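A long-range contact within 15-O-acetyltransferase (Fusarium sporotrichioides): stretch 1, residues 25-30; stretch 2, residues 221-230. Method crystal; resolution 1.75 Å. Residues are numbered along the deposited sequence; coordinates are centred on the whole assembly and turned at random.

Stretch 1 (25-30) SGRQVQ
Stretch 2 (221-230) QWGQEIKNLS

Segments nearly two hundred residues apart in sequence can meet through a small contact with a polar end and an apolar end, and this pair from 15-O-acetyltransferase is a compact example, burying 253 Å² in all. Stretch 1 is a loop through G26 (phi/psi 83/1) and R27 (-78/-17) that becomes a strand at 28-30, with phi/psi of -118/131 at Q28 and -129/152 at V29. S25, with chi1 p, steadies the loop by accepting a 3.0 Å hydrogen bond at OG from R27 N. Stretch 2 is a turn followed by a short 3-10 segment, and the two backbones come nearest where R27 CA lies 6.1 Å from G223 CA.

Stretch 2 opens with Q221, out of reach of stretch 1, though its O accepts the backbone bond from Q224 N at 3.1 Å. At W222 (-58/139; chi1 m, chi2 115°) the carbonyl provides the polar end: R27 NH1 donates to W222 O at 3.3 Å with an N-H...O angle of 155°. The oxygen lies at the edge of the guanidinium, near its plane, where the N-H bonds point. CA-to-CB of R27 runs sideways, but its rotamer (m, t, p, chi4 82°) brings the end nearer, placing NH2 4.0 Å from W222 CB, while the indole leads away.

G223 (111/-42) begins a type I turn ending at I226. A CB here would lie 3.2 Å from R27 NH1 and be jammed against the preceding carbonyl, so the bare backbone suits both the fold and the neighbour. G223 N donates to E225 OE1 at 2.6 Å, helped by the p, m bend of the E225 side chain. Q224 (-69/-10) and E225 (-89/-11) carry the chain round without touching stretch 1, and a weak 3.3 Å bond from I226 N to G223 O closes the turn.

I226 (-56/-42) starts the 3-10 segment and points toward stretch 1. In its m, t rotamer, I226 CD1 reaches the loop backbone, 3.4 Å from G26 O and 3.8 Å from R27 O, while I226 CG2 lies 4.4 Å from V29 CG2. The methyl CD1 offers the carbonyl oxygens no conventional hydrogen bond and packs by close fit; the CG2 pair is apolar. K227 (-67/-9) turns out of reach, its NZ 2.7 Å from Q224 O in a hydrogen bond within the stretch. N228 (-92/-12) is likewise remote, and N228 N bonds E225 O at 2.8 Å.

L229 (-52/140; m, t) completes the apolar end: L229 CD1 meets CG2 of V29 (chi1 m, -72°) at 3.7 Å, both residues buried and pointing toward one another's stretch. S230 (-60/138) lies beyond the contact.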

# COMPACT_ATOMS: atom_id res chain seq x y z
N SER A 25 3.77 -1.04 -34.75
CA SER A 25 3.13 0.26 -34.53
C SER A 25 3.75 1.04 -33.37
O SER A 25 3.68 2.27 -33.33
CB SER A 25 1.64 0.08 -34.28
OG SER A 25 1.42 -0.40 -32.96
N GLY A 26 4.30 0.30 -32.41
CA GLY A 26 4.86 0.89 -31.20
C GLY A 26 3.79 1.17 -30.14
O GLY A 26 4.11 1.66 -29.06
N ARG A 27 2.53 0.82 -30.43
CA ARG A 27 1.40 1.11 -29.51
C ARG A 27 1.30 0.14 -28.32
O ARG A 27 0.62 0.46 -27.34
CB ARG A 27 0.07 1.18 -30.27
CG ARG A 27 0.02 2.34 -31.30
CD ARG A 27 -1.32 2.36 -32.06
NE ARG A 27 -2.41 2.74 -31.17
CZ ARG A 27 -2.75 3.99 -30.83
NH1 ARG A 27 -2.08 5.05 -31.31
NH2 ARG A 27 -3.76 4.19 -30.01
N GLN A 28 1.95 -1.02 -28.41
CA GLN A 28 2.01 -1.97 -27.28
C GLN A 28 3.45 -2.18 -26.81
O GLN A 28 4.35 -2.43 -27.62
CB GLN A 28 1.40 -3.33 -27.65
CG GLN A 28 1.21 -4.26 -26.44
CD GLN A 28 0.59 -5.62 -26.81
OE1 GLN A 28 1.28 -6.52 -27.27
NE2 GLN A 28 -0.71 -5.77 -26.57
N VAL A 29 3.66 -2.07 -25.50
CA VAL A 29 4.99 -2.31 -24.90
C VAL A 29 4.80 -3.30 -23.75
O VAL A 29 3.71 -3.38 -23.16
CB VAL A 29 5.69 -1.01 -24.39
CG1 VAL A 29 6.19 -0.15 -25.56
CG2 VAL A 29 4.78 -0.17 -23.46
N GLN A 30 5.85 -4.07 -23.45
CA GLN A 30 5.80 -4.98 -22.34
C GLN A 30 7.12 -5.00 -21.58
O GLN A 30 8.18 -4.64 -22.14
CB GLN A 30 5.40 -6.39 -22.78
CG GLN A 30 6.46 -7.15 -23.56
CD GLN A 30 5.98 -8.53 -24.03
OE1 GLN A 30 4.79 -8.83 -24.02
NE2 GLN A 30 6.92 -9.35 -24.45
N GLN A 221 -4.82 12.48 -27.66
CA GLN A 221 -4.06 11.83 -28.73
C GLN A 221 -3.41 10.55 -28.19
O GLN A 221 -2.23 10.56 -27.79
CB GLN A 221 -3.01 12.78 -29.33
CG GLN A 221 -3.58 13.94 -30.15
CD GLN A 221 -4.33 13.48 -31.40
N TRP A 222 -4.19 9.48 -28.15
CA TRP A 222 -3.74 8.19 -27.63
C TRP A 222 -2.52 7.69 -28.39
O TRP A 222 -2.44 7.83 -29.61
CB TRP A 222 -4.86 7.16 -27.64
CG TRP A 222 -5.97 7.53 -26.70
CD1 TRP A 222 -7.25 7.85 -27.04
CD2 TRP A 222 -5.88 7.69 -25.28
NE1 TRP A 222 -7.98 8.16 -25.92
CE2 TRP A 222 -7.16 8.06 -24.82
CE3 TRP A 222 -4.85 7.49 -24.34
CZ2 TRP A 222 -7.43 8.29 -23.47
CZ3 TRP A 222 -5.12 7.72 -22.99
CH2 TRP A 222 -6.40 8.11 -22.57
N GLY A 223 -1.57 7.13 -27.65
CA GLY A 223 -0.23 6.86 -28.17
C GLY A 223 0.78 7.76 -27.51
O GLY A 223 1.86 7.30 -27.10
N GLN A 224 0.42 9.03 -27.34
CA GLN A 224 1.32 9.98 -26.70
C GLN A 224 1.56 9.79 -25.21
O GLN A 224 2.45 10.41 -24.66
CB GLN A 224 0.86 11.43 -26.95
CG GLN A 224 0.71 11.76 -28.41
CD GLN A 224 0.43 13.22 -28.62
OE1 GLN A 224 0.17 13.96 -27.65
NE2 GLN A 224 0.48 13.67 -29.87
N GLU A 225 0.79 8.90 -24.58
CA GLU A 225 0.95 8.62 -23.14
C GLU A 225 1.96 7.50 -22.86
O GLU A 225 2.33 7.29 -21.72
CB GLU A 225 -0.40 8.24 -22.52
CG GLU A 225 -0.82 6.78 -22.72
CD GLU A 225 -1.39 6.48 -24.13
OE1 GLU A 225 -1.30 7.34 -25.03
OE2 GLU A 225 -1.94 5.38 -24.33
N ILE A 226 2.40 6.78 -23.88
CA ILE A 226 3.37 5.69 -23.67
C ILE A 226 4.62 6.21 -22.96
O ILE A 226 5.11 5.58 -22.02
CB ILE A 226 3.68 4.95 -25.00
CG1 ILE A 226 2.43 4.17 -25.43
CG2 ILE A 226 4.88 4.01 -24.86
CD1 ILE A 226 2.48 3.68 -26.84
N LYS A 227 5.09 7.39 -23.38
CA LYS A 227 6.27 7.98 -22.74
C LYS A 227 6.02 8.41 -21.28
O LYS A 227 6.97 8.78 -20.58
CB LYS A 227 6.75 9.18 -23.55
CG LYS A 227 5.73 10.32 -23.64
CD LYS A 227 6.28 11.47 -24.52
CE LYS A 227 5.24 12.56 -24.69
NZ LYS A 227 4.18 12.16 -25.68
N ASN A 228 4.75 8.36 -20.85
CA ASN A 228 4.39 8.75 -19.47
C ASN A 228 4.39 7.59 -18.49
O ASN A 228 4.28 7.80 -17.27
CB ASN A 228 3.03 9.47 -19.45
CG ASN A 228 3.08 10.84 -20.10
OD1 ASN A 228 4.14 11.45 -20.20
ND2 ASN A 228 1.91 11.35 -20.48
N LEU A 229 4.46 6.36 -19.01
CA LEU A 229 4.74 5.20 -18.15
C LEU A 229 5.99 5.45 -17.30
O LEU A 229 6.97 6.06 -17.76
CB LEU A 229 4.93 3.95 -19.00
CG LEU A 229 3.73 3.28 -19.66
CD1 LEU A 229 4.17 2.34 -20.79
CD2 LEU A 229 2.86 2.53 -18.64
N SER A 230 5.95 5.02 -16.04
CA SER A 230 7.11 5.17 -15.15
C SER A 230 8.25 4.40 -15.83
O SER A 230 8.04 3.30 -16.36
CB SER A 230 6.82 4.61 -13.74
OG SER A 230 5.88 5.45 -13.05